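Long-range contacts in alpha,alpha-trehalose-phosphate synthase (UDP-forming) (Burkholderia multivorans, PDB 5UOF), which belongs to glycosyltransferase family 20 and adopts the GT-B fold, in which two Rossmann-like domains are joined in one chain: residues D190-Q195 / R226-A231; L135-D140 / T456-L461; A202-I207 / G219-H224; F146-R151 / V183-A188. One frame throughout, in Å; residues are numbered along the deposited sequence.

Contact 1: D190-Q195 / R226-A231; sequences DVTGFQ and RVVKVA
Asp190 and Lys229 start the pairing of two parallel neighbours in the central sheet of a Rossmann-like domain, strands 191-194 and 226-232. Lys229 N and O both face strand 191-194, the N bonded to Asp190 O at 2.9 Å and the O to Thr192 N at 2.9 Å, on either side of Val191. Further on, Ala231 N reaches Thr192 O in a weak bond of 3.3 Å, and Ala231 O takes Phe194 N at 2.9 Å. On the other side Val191 bonds to Phe161, and Gly193 to Phe161 and Leu163, through the backbone, so strand 191-194 is bonded along both edges. Before the strand begins, water lies between Asp190 O, 2.8 Å away, and Val227 O. The Asp190 carboxylate is shared. Its OD1 lies 3.0 Å from Arg226 NH2, a salt bridge whose hydrogen bond is weak because it is bent to 122°, while OD2 forms a salt bridge with Arg151 and a hydrogen bond with Ile159 N. On one face of the sheet the side chains of Val191 and Lys229 run side by side, CG1 to CG 4.1 Å, against helix 450-472. On the other, Val230 CG1 touches the edge of the Phe194 ring at CE2, 3.7 Å away, and Thr192 OG1, in one conformer, lies against Val228 CG1 and bonds weakly to Met186 O. With two arginines close to one carboxylate, Asp190 is probably held ionised, its negative charge offsetting two guanidinium groups that approach each other closely.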
# COMPACT_ATOMS: atom_id res chain seq x y z
N ASP A 190 -19.05 -18.01 9.15
CA ASP A 190 -19.52 -17.63 10.48
C ASP A 190 -18.41 -17.07 11.33
O ASP A 190 -18.67 -16.25 12.22
CB ASP A 190 -20.15 -18.83 11.18
CG ASP A 190 -21.26 -19.43 10.38
OD1 ASP A 190 -22.31 -18.77 10.25
OD2 ASP A 190 -21.05 -20.53 9.83
N VAL A 191 -17.17 -17.49 11.08
CA VAL A 191 -15.99 -16.99 11.78
C VAL A 191 -14.94 -16.66 10.73
O VAL A 191 -14.60 -17.50 9.89
CB VAL A 191 -15.43 -18.01 12.79
CG1 VAL A 191 -14.23 -17.41 13.54
CG2 VAL A 191 -16.52 -18.47 13.78
N THR A 192 -14.43 -15.43 10.77
CA THR A 192 -13.35 -14.98 9.90
C THR A 192 -12.18 -14.59 10.79
O THR A 192 -12.25 -13.57 11.49
CB THR A 192 -13.81 -13.83 9.01
OG1 THR A 192 -14.96 -14.26 8.26
CG2 THR A 192 -12.73 -13.43 8.06
N GLY A 193 -11.12 -15.39 10.76
CA GLY A 193 -9.98 -15.20 11.65
C GLY A 193 -8.77 -14.68 10.91
O GLY A 193 -8.55 -15.01 9.74
N PHE A 194 -7.99 -13.85 11.61
CA PHE A 194 -6.82 -13.19 11.08
C PHE A 194 -5.63 -13.41 12.01
O PHE A 194 -5.78 -13.80 13.17
CB PHE A 194 -7.06 -11.68 10.92
CG PHE A 194 -8.19 -11.36 9.99
CD1 PHE A 194 -7.96 -11.23 8.64
CD2 PHE A 194 -9.49 -11.22 10.47
CE1 PHE A 194 -9.00 -10.95 7.76
CE2 PHE A 194 -10.53 -10.93 9.61
CZ PHE A 194 -10.28 -10.79 8.26
N GLN A 195 -4.44 -13.11 11.50
CA GLN A 195 -3.23 -13.27 12.31
C GLN A 195 -3.18 -12.24 13.44
O GLN A 195 -2.87 -12.59 14.59
CB GLN A 195 -1.98 -13.19 11.44
CG GLN A 195 -1.80 -14.40 10.49
CD GLN A 195 -1.11 -15.61 11.14
OE1 GLN A 195 -1.12 -15.77 12.37
NE2 GLN A 195 -0.50 -16.45 10.31
N ARG A 226 -25.57 -11.59 7.03
CA ARG A 226 -25.04 -12.61 7.92
C ARG A 226 -24.43 -11.95 9.15
O ARG A 226 -24.17 -10.75 9.18
CB ARG A 226 -24.00 -13.48 7.20
CG ARG A 226 -24.56 -14.15 5.93
CD ARG A 226 -23.59 -15.18 5.37
NE ARG A 226 -23.19 -16.16 6.38
CZ ARG A 226 -23.82 -17.31 6.58
NH1 ARG A 226 -24.87 -17.64 5.84
NH2 ARG A 226 -23.40 -18.14 7.52
N VAL A 227 -24.24 -12.76 10.19
CA VAL A 227 -23.56 -12.33 11.40
C VAL A 227 -22.21 -13.03 11.42
O VAL A 227 -22.14 -14.27 11.37
CB VAL A 227 -24.38 -12.66 12.66
CG1 VAL A 227 -23.73 -12.03 13.89
CG2 VAL A 227 -25.80 -12.15 12.50
N VAL A 228 -21.13 -12.26 11.49
CA VAL A 228 -19.79 -12.78 11.33
C VAL A 228 -19.00 -12.46 12.59
O VAL A 228 -18.96 -11.31 13.03
CB VAL A 228 -19.09 -12.17 10.10
CG1 VAL A 228 -17.77 -12.86 9.84
CG2 VAL A 228 -20.00 -12.24 8.87
N LYS A 229 -18.41 -13.49 13.19
CA LYS A 229 -17.43 -13.31 14.27
C LYS A 229 -16.07 -13.04 13.65
O LYS A 229 -15.55 -13.87 12.90
CB LYS A 229 -17.39 -14.56 15.15
CG LYS A 229 -16.15 -14.68 16.00
CD LYS A 229 -16.30 -13.95 17.30
CE LYS A 229 -15.18 -14.30 18.25
NZ LYS A 229 -15.31 -13.51 19.50
N VAL A 230 -15.50 -11.87 13.95
CA VAL A 230 -14.24 -11.43 13.37
C VAL A 230 -13.23 -11.30 14.51
O VAL A 230 -13.48 -10.59 15.49
CB VAL A 230 -14.40 -10.11 12.61
CG1 VAL A 230 -13.09 -9.71 11.94
CG2 VAL A 230 -15.50 -10.24 11.56
N ALA A 231 -12.09 -11.99 14.38
CA ALA A 231 -11.16 -12.04 15.50
C ALA A 231 -9.76 -12.36 14.99
O ALA A 231 -9.58 -12.85 13.87
CB ALA A 231 -11.58 -13.08 16.54
O HOH W 1 -23.27 -16.86 11.59
O HOH W 2 -21.05 -15.97 13.66

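Contact 2: L135-D140 / T456-L461; sequences LIWVHD and TFVADL
Trp137 and Phe457 form an offset stack, the join between a central strand of the N-terminal Rossmann-like domain and helix 450-472, the C-terminal helix that, as in many GT-B proteins, returns across to that domain. The phenyl ring lies over the five-membered ring of the indole, with centroids 3.8 Å apart and planes only 7° from parallel. Phe457 CE1 comes to 3.2 Å from Trp137 NE1, and Phe457 CG is 3.5 Å from Trp137 CZ2, so the overlap runs from the pyrrole nitrogen toward the benzo ring. Phe457 CB already points at the strand, and chi1 of -163° puts CG anti to the backbone N. One residue on, Val458 CG2 meets the far corner of the indole at CZ3, 4.0 Å away, the two side chains crossing at about a right angle. A turn later Leu461 closes the other end: its CD1 packs against Leu135 CB at 4.3 Å, and both its methyls rest near Ile136 O.

Farther out, Trp453 of the same helix meets the Trp137 ring obliquely and Tyr233 does the same to Phe457, Tyr233 OH also bonding Asp460 OD2. Backbone bonding of Trp137 to Ile13 and of Ile136 to Gly160 ties the strand to its two neighbours. The indole's second face is taken by His139, whose ND1 is bonded to His164 NE2 and whose NE2 sits 3.2 Å above the plane, over the ring centre.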
# COMPACT_ATOMS: atom_id res chain seq x y z
N LEU A 135 -18.26 -29.21 11.63
CA LEU A 135 -17.61 -27.90 11.71
C LEU A 135 -16.54 -27.82 10.63
O LEU A 135 -15.64 -28.66 10.58
CB LEU A 135 -17.00 -27.70 13.10
CG LEU A 135 -17.93 -28.01 14.27
CD1 LEU A 135 -17.17 -28.00 15.59
CD2 LEU A 135 -19.09 -27.03 14.32
N ILE A 136 -16.63 -26.80 9.77
CA ILE A 136 -15.76 -26.68 8.60
C ILE A 136 -14.78 -25.54 8.83
O ILE A 136 -15.20 -24.42 9.16
CB ILE A 136 -16.57 -26.46 7.32
CG1 ILE A 136 -17.66 -27.55 7.21
CG2 ILE A 136 -15.67 -26.48 6.10
CD1 ILE A 136 -18.55 -27.38 6.00
N TRP A 137 -13.49 -25.81 8.62
CA TRP A 137 -12.41 -24.84 8.85
C TRP A 137 -11.57 -24.73 7.58
O TRP A 137 -10.80 -25.65 7.27
CB TRP A 137 -11.56 -25.27 10.04
CG TRP A 137 -10.60 -24.19 10.51
CD1 TRP A 137 -10.44 -22.94 10.00
CD2 TRP A 137 -9.68 -24.31 11.60
NE1 TRP A 137 -9.48 -22.26 10.70
CE2 TRP A 137 -9.00 -23.07 11.69
CE3 TRP A 137 -9.38 -25.33 12.51
CZ2 TRP A 137 -8.02 -22.84 12.65
CZ3 TRP A 137 -8.39 -25.08 13.47
CH2 TRP A 137 -7.74 -23.85 13.53
N VAL A 138 -11.70 -23.60 6.87
CA VAL A 138 -11.03 -23.34 5.60
C VAL A 138 -9.79 -22.48 5.83
O VAL A 138 -9.85 -21.49 6.57
CB VAL A 138 -12.00 -22.64 4.62
CG1 VAL A 138 -11.32 -22.39 3.27
CG2 VAL A 138 -13.28 -23.46 4.46
N HIS A 139 -8.69 -22.83 5.17
CA HIS A 139 -7.41 -22.17 5.42
C HIS A 139 -6.90 -21.42 4.20
O HIS A 139 -6.65 -22.01 3.15
CB HIS A 139 -6.37 -23.18 5.89
CG HIS A 139 -6.62 -23.63 7.28
ND1 HIS A 139 -6.01 -23.03 8.37
CD2 HIS A 139 -7.49 -24.54 7.79
CE1 HIS A 139 -6.46 -23.58 9.48
NE2 HIS A 139 -7.36 -24.49 9.15
N ASP A 140 -6.75 -20.10 4.37
CA ASP A 140 -5.90 -19.21 3.59
C ASP A 140 -6.47 -18.78 2.24
O ASP A 140 -7.54 -19.22 1.81
CB ASP A 140 -4.51 -19.82 3.39
CG ASP A 140 -3.40 -18.77 3.50
OD1 ASP A 140 -3.71 -17.61 3.86
OD2 ASP A 140 -2.23 -19.09 3.21
N THR A 456 -8.79 -22.08 20.46
CA THR A 456 -9.70 -20.93 20.47
C THR A 456 -10.51 -20.86 19.18
O THR A 456 -11.69 -20.51 19.21
CB THR A 456 -8.92 -19.64 20.71
OG1 THR A 456 -7.93 -19.48 19.69
CG2 THR A 456 -8.22 -19.68 22.07
N PHE A 457 -9.89 -21.20 18.05
CA PHE A 457 -10.65 -21.16 16.80
C PHE A 457 -11.73 -22.23 16.80
O PHE A 457 -12.89 -21.96 16.48
CB PHE A 457 -9.74 -21.30 15.58
CG PHE A 457 -10.40 -20.87 14.30
CD1 PHE A 457 -11.30 -21.69 13.65
CD2 PHE A 457 -10.13 -19.62 13.76
CE1 PHE A 457 -11.92 -21.29 12.47
CE2 PHE A 457 -10.74 -19.21 12.58
CZ PHE A 457 -11.64 -20.04 11.93
N VAL A 458 -11.37 -23.46 17.20
CA VAL A 458 -12.36 -24.53 17.24
C VAL A 458 -13.47 -24.20 18.23
O VAL A 458 -14.65 -24.46 17.98
CB VAL A 458 -11.68 -25.87 17.57
CG1 VAL A 458 -12.73 -26.95 17.87
CG2 VAL A 458 -10.79 -26.31 16.41
N ALA A 459 -13.12 -23.59 19.37
CA ALA A 459 -14.13 -23.19 20.34
C ALA A 459 -15.09 -22.16 19.77
O ALA A 459 -16.29 -22.18 20.06
CB ALA A 459 -13.47 -22.64 21.61
N ASP A 460 -14.58 -21.24 18.94
CA ASP A 460 -15.48 -20.25 18.34
C ASP A 460 -16.41 -20.90 17.32
O ASP A 460 -17.57 -20.51 17.22
CB ASP A 460 -14.67 -19.11 17.72
CG ASP A 460 -14.08 -18.18 18.77
OD1 ASP A 460 -14.45 -18.31 19.96
OD2 ASP A 460 -13.24 -17.32 18.43
N LEU A 461 -15.92 -21.91 16.58
CA LEU A 461 -16.82 -22.67 15.71
C LEU A 461 -17.89 -23.38 16.53
O LEU A 461 -19.07 -23.39 16.15
CB LEU A 461 -16.03 -23.68 14.89
CG LEU A 461 -15.24 -23.14 13.70
CD1 LEU A 461 -14.37 -24.24 13.13
CD2 LEU A 461 -16.19 -22.59 12.64

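Contact 3: A202-I207 / G219-H224; sequences AFTDYI and GMLHAH
Ile207 N donates to Phe203 O at 3.1 Å, an ordinary helical bond that sets these two residues one turn apart, where both touch the same methyl of Leu221. Between them Thr204 turns its hydroxyl back to Arg200 O in the preceding turn; its OG1 also lies 4.1 Å from Leu221 CD2, a van der Waals contact. Leu221 CD2 is thus set among three helix side chains: it lies 4.0 Å from Phe203 CE2, approaching that ring obliquely, and 4.0 Å from Ile207 CG1. The Phe203 and Leu221 side chains slide past each other in opposite directions. Leu221 CG departs from a staggered position (chi1 -105°) in reaching this place. Helix 197-209 is the one that follows strand 191-194 in the Rossmann-like domain, whereas strand 221-223 is the first arm of a beta hairpin with 226-232 and runs antiparallel to it; the helix packs on the sheet near the edge formed by strand 213-215, its segment axis turned 43° from that of strand 221-223. Two residues along the strand, Ala223 CB packs on Ile207 CG2 at 4.0 Å. Ile207 uses its two branches separately, CG1 for Leu221 and CG2, anti to the backbone N, for the alanine. Its CG1 also stands 4.2 Å above one face of the Phe203 ring, offset toward the rim. Asp205, elsewhere on the helix, makes a salt bridge through OD2 to Arg209 NH1 of the second subunit.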
# COMPACT_ATOMS: atom_id res chain seq x y z
N ALA A 202 -8.37 -4.00 9.74
CA ALA A 202 -8.43 -3.64 8.33
C ALA A 202 -9.72 -4.16 7.69
O ALA A 202 -10.38 -3.45 6.92
CB ALA A 202 -7.22 -4.20 7.58
N PHE A 203 -10.08 -5.40 8.00
CA PHE A 203 -11.32 -5.97 7.49
C PHE A 203 -12.53 -5.22 8.04
O PHE A 203 -13.45 -4.86 7.29
CB PHE A 203 -11.38 -7.46 7.84
CG PHE A 203 -12.61 -8.16 7.36
CD1 PHE A 203 -12.77 -8.48 6.02
CD2 PHE A 203 -13.61 -8.54 8.26
CE1 PHE A 203 -13.91 -9.15 5.58
CE2 PHE A 203 -14.75 -9.20 7.82
CZ PHE A 203 -14.90 -9.51 6.47
N THR A 204 -12.53 -4.97 9.35
CA THR A 204 -13.62 -4.23 9.98
C THR A 204 -13.75 -2.84 9.39
O THR A 204 -14.86 -2.36 9.13
CB THR A 204 -13.38 -4.16 11.49
OG1 THR A 204 -13.34 -5.50 12.02
CG2 THR A 204 -14.51 -3.42 12.18
N ASP A 205 -12.61 -2.17 9.16
CA ASP A 205 -12.63 -0.85 8.53
C ASP A 205 -13.32 -0.88 7.18
O ASP A 205 -14.11 0.01 6.85
CB ASP A 205 -11.21 -0.31 8.37
CG ASP A 205 -10.63 0.25 9.65
OD1 ASP A 205 -11.37 0.40 10.64
OD2 ASP A 205 -9.41 0.54 9.66
N TYR A 206 -13.01 -1.89 6.36
CA TYR A 206 -13.66 -2.00 5.06
C TYR A 206 -15.17 -2.08 5.22
O TYR A 206 -15.92 -1.35 4.56
CB TYR A 206 -13.13 -3.22 4.30
CG TYR A 206 -13.62 -3.30 2.86
CD1 TYR A 206 -14.88 -3.82 2.55
CD2 TYR A 206 -12.81 -2.88 1.80
CE1 TYR A 206 -15.31 -3.89 1.23
CE2 TYR A 206 -13.25 -2.95 0.49
CZ TYR A 206 -14.50 -3.46 0.21
OH TYR A 206 -14.95 -3.53 -1.09
N ILE A 207 -15.63 -2.97 6.11
CA ILE A 207 -17.07 -3.19 6.29
C ILE A 207 -17.75 -1.92 6.79
O ILE A 207 -18.78 -1.49 6.25
CB ILE A 207 -17.30 -4.36 7.26
CG1 ILE A 207 -16.74 -5.67 6.70
CG2 ILE A 207 -18.78 -4.48 7.62
CD1 ILE A 207 -17.55 -6.23 5.59
N GLY A 219 -19.43 -7.18 19.40
CA GLY A 219 -18.30 -7.18 18.50
C GLY A 219 -18.52 -7.93 17.20
O GLY A 219 -17.66 -7.87 16.32
N MET A 220 -19.64 -8.64 17.07
CA MET A 220 -19.96 -9.32 15.83
C MET A 220 -20.16 -8.31 14.71
O MET A 220 -20.57 -7.17 14.94
CB MET A 220 -21.22 -10.16 15.99
CG MET A 220 -21.16 -11.15 17.13
SD MET A 220 -20.03 -12.50 16.77
CE MET A 220 -21.03 -13.49 15.67
N LEU A 221 -19.88 -8.74 13.48
CA LEU A 221 -20.13 -7.93 12.30
C LEU A 221 -21.41 -8.39 11.63
O LEU A 221 -21.60 -9.60 11.41
CB LEU A 221 -18.96 -8.00 11.32
CG LEU A 221 -18.06 -6.76 11.28
CD1 LEU A 221 -17.70 -6.32 12.69
CD2 LEU A 221 -16.80 -7.04 10.46
N HIS A 222 -22.29 -7.45 11.31
CA HIS A 222 -23.53 -7.73 10.60
C HIS A 222 -23.38 -7.18 9.19
O HIS A 222 -23.38 -5.96 9.00
CB HIS A 222 -24.72 -7.12 11.32
CG HIS A 222 -24.89 -7.63 12.72
ND1 HIS A 222 -25.89 -8.51 13.07
CD2 HIS A 222 -24.17 -7.41 13.84
CE1 HIS A 222 -25.79 -8.80 14.36
NE2 HIS A 222 -24.75 -8.14 14.85
N ALA A 223 -23.26 -8.07 8.21
CA ALA A 223 -22.97 -7.65 6.85
C ALA A 223 -23.39 -8.74 5.88
O ALA A 223 -23.29 -9.93 6.19
CB ALA A 223 -21.47 -7.33 6.67
N HIS A 224 -23.85 -8.31 4.71
CA HIS A 224 -24.29 -9.22 3.64
C HIS A 224 -25.30 -10.23 4.17
O HIS A 224 -25.25 -11.42 3.84
CB HIS A 224 -23.10 -9.91 2.98
CG HIS A 224 -22.24 -9.00 2.17
ND1 HIS A 224 -22.62 -8.53 0.92
CD2 HIS A 224 -21.03 -8.46 2.42
CE1 HIS A 224 -21.67 -7.75 0.44
NE2 HIS A 224 -20.69 -7.69 1.33

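Contact 4: F146-R151 / V183-A188; sequences FAHALR and VKFMCA. With EDO (1,2-ethanediol), chain I.
Arg151 grips a single backbone oxygen, Ala188 O, side-on with two nitrogens: Arg151 NE and Arg151 NH2 each lie 3.0 Å from it. The oxygen sits in the guanidinium plane, which gives both N-H groups a fair, slightly bent approach. Arg151 NH1 points elsewhere, to the carbonyls of Val155 and Asn157, and NH2 also serves Asp190, so the group's rotation is fixed from several sides. Beside it Ala188 CB nestles on the first turn of helix 146-152, 3.6 Å from His148 N and 3.9 Å from Ala147 CB. His148 N, at the helix start, donates to a water at 2.8 Å, which in turn donates to Phe185 O. The His148 ring, its CG anti to the backbone N (chi1 -175°), leans on Phe185, whose CE1 stands 3.5 Å above one face; the two rings are inclined at 46°. Both ring nitrogens have partners in the imidazole plane: ND1 is hydrogen-bonded to O2 of a 1,2-ethanediol, probably from the crystallisation liquor, at 2.9 Å, and NE2 to a second water, 2.8 Å away, that Lys184 NZ reaches weakly. Ala147 and Arg151 rest on Ile159 of strand 159-162, Ala149 and Phe185 touch helix 109-127, and Met186 and Cys187 lean on helix 197-209, placing the two segments among the helices that flank the N-terminal sheet.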
# COMPACT_ATOMS: atom_id res chain seq x y z
N PHE A 146 -14.49 -20.19 -0.66
CA PHE A 146 -14.97 -21.56 -0.47
C PHE A 146 -16.30 -21.60 0.27
O PHE A 146 -17.21 -22.35 -0.12
CB PHE A 146 -13.90 -22.38 0.25
CG PHE A 146 -14.10 -23.87 0.15
CD1 PHE A 146 -13.65 -24.58 -0.96
CD2 PHE A 146 -14.70 -24.58 1.18
CE1 PHE A 146 -13.82 -25.95 -1.05
CE2 PHE A 146 -14.86 -25.95 1.10
CZ PHE A 146 -14.42 -26.64 -0.02
N ALA A 147 -16.43 -20.84 1.37
CA ALA A 147 -17.70 -20.82 2.10
C ALA A 147 -18.84 -20.32 1.24
O ALA A 147 -19.95 -20.87 1.29
CB ALA A 147 -17.61 -19.96 3.35
N HIS A 148 -18.61 -19.28 0.45
CA HIS A 148 -19.68 -18.75 -0.39
C HIS A 148 -20.17 -19.82 -1.36
O HIS A 148 -21.38 -19.98 -1.56
CB HIS A 148 -19.20 -17.50 -1.13
CG HIS A 148 -20.28 -16.83 -1.92
ND1 HIS A 148 -20.50 -17.10 -3.25
CD2 HIS A 148 -21.23 -15.95 -1.55
CE1 HIS A 148 -21.53 -16.39 -3.68
NE2 HIS A 148 -21.99 -15.68 -2.66
N ALA A 149 -19.25 -20.59 -1.93
CA ALA A 149 -19.63 -21.68 -2.82
C ALA A 149 -20.43 -22.74 -2.08
O ALA A 149 -21.42 -23.27 -2.60
CB ALA A 149 -18.39 -22.28 -3.48
N LEU A 150 -20.02 -23.06 -0.85
CA LEU A 150 -20.78 -24.02 -0.04
C LEU A 150 -22.18 -23.49 0.26
O LEU A 150 -23.17 -24.24 0.20
CB LEU A 150 -20.03 -24.34 1.25
CG LEU A 150 -18.78 -25.22 1.14
CD1 LEU A 150 -18.08 -25.32 2.48
CD2 LEU A 150 -19.11 -26.62 0.62
N ARG A 151 -22.30 -22.20 0.60
CA ARG A 151 -23.61 -21.63 0.87
C ARG A 151 -24.52 -21.76 -0.35
O ARG A 151 -25.70 -22.10 -0.22
CB ARG A 151 -23.51 -20.16 1.29
CG ARG A 151 -22.63 -19.89 2.50
CD ARG A 151 -23.14 -20.59 3.76
NE ARG A 151 -22.30 -20.19 4.89
CZ ARG A 151 -22.21 -20.85 6.04
NH1 ARG A 151 -22.89 -21.97 6.24
NH2 ARG A 151 -21.41 -20.38 7.00
N VAL A 183 -14.84 -9.45 -0.25
CA VAL A 183 -15.30 -9.21 1.11
C VAL A 183 -16.67 -9.84 1.33
O VAL A 183 -16.94 -10.40 2.40
CB VAL A 183 -15.29 -7.70 1.42
CG1 VAL A 183 -16.06 -7.40 2.68
CG2 VAL A 183 -13.83 -7.19 1.54
N LYS A 184 -17.54 -9.82 0.31
CA LYS A 184 -18.78 -10.58 0.39
C LYS A 184 -18.51 -12.07 0.65
O LYS A 184 -19.17 -12.69 1.49
CB LYS A 184 -19.61 -10.41 -0.88
CG LYS A 184 -20.93 -11.18 -0.85
CD LYS A 184 -21.73 -11.02 -2.15
CE LYS A 184 -21.00 -11.64 -3.32
NZ LYS A 184 -21.79 -11.59 -4.58
N PHE A 185 -17.54 -12.65 -0.07
CA PHE A 185 -17.17 -14.04 0.17
C PHE A 185 -16.75 -14.26 1.61
O PHE A 185 -17.12 -15.27 2.24
CB PHE A 185 -16.03 -14.45 -0.76
CG PHE A 185 -16.39 -14.47 -2.21
CD1 PHE A 185 -17.71 -14.60 -2.62
CD2 PHE A 185 -15.40 -14.40 -3.17
CE1 PHE A 185 -18.04 -14.63 -3.97
CE2 PHE A 185 -15.71 -14.43 -4.52
CZ PHE A 185 -17.03 -14.54 -4.92
N MET A 186 -15.97 -13.33 2.16
CA MET A 186 -15.49 -13.47 3.52
C MET A 186 -16.62 -13.40 4.52
O MET A 186 -16.54 -14.02 5.59
CB MET A 186 -14.45 -12.39 3.80
CG MET A 186 -13.22 -12.61 2.95
SD MET A 186 -11.94 -11.37 3.11
CE MET A 186 -11.38 -11.68 4.80
N CYS A 187 -17.69 -12.69 4.19
CA CYS A 187 -18.85 -12.67 5.07
C CYS A 187 -19.73 -13.91 4.95
O CYS A 187 -20.71 -14.02 5.69
CB CYS A 187 -19.70 -11.42 4.81
SG CYS A 187 -18.80 -9.92 5.23
N ALA A 188 -19.40 -14.85 4.06
CA ALA A 188 -20.12 -16.13 4.05
C ALA A 188 -19.70 -17.05 5.19
O ALA A 188 -20.44 -17.98 5.52
CB ALA A 188 -19.90 -16.83 2.71
C1 EDO I . -16.89 -19.43 -5.50
O1 EDO I . -17.11 -19.79 -6.86
C2 EDO I . -17.93 -18.41 -5.07
O2 EDO I . -19.22 -19.04 -4.92
O HOH W 3 -16.39 -17.64 0.92
O HOH W 4 -23.99 -13.83 -3.15

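Overall arrangement
After the first strands of the N-terminal sheet, strand 135-139 opens the longest loop. Contact 4 closes first, bringing 183-188 back to helix 146-152. Strand 191-194 then starts contact 1, and inside that loop contact 3 joins 202-207 to 219-224 before strand 226-232 completes the pairing. Contacts 4 and 1 are thus in series, contact 3 is nested in contact 1, and none crosses another. Contact 2 encloses all three: its loop takes in the whole parallel sheet of the second domain before helix 450-472 returns. Contacts 1, 2 and 3 reach one sheet, with contact 4 among its flanking helices; Val191 packs on Phe457, and Val183 on Ile207.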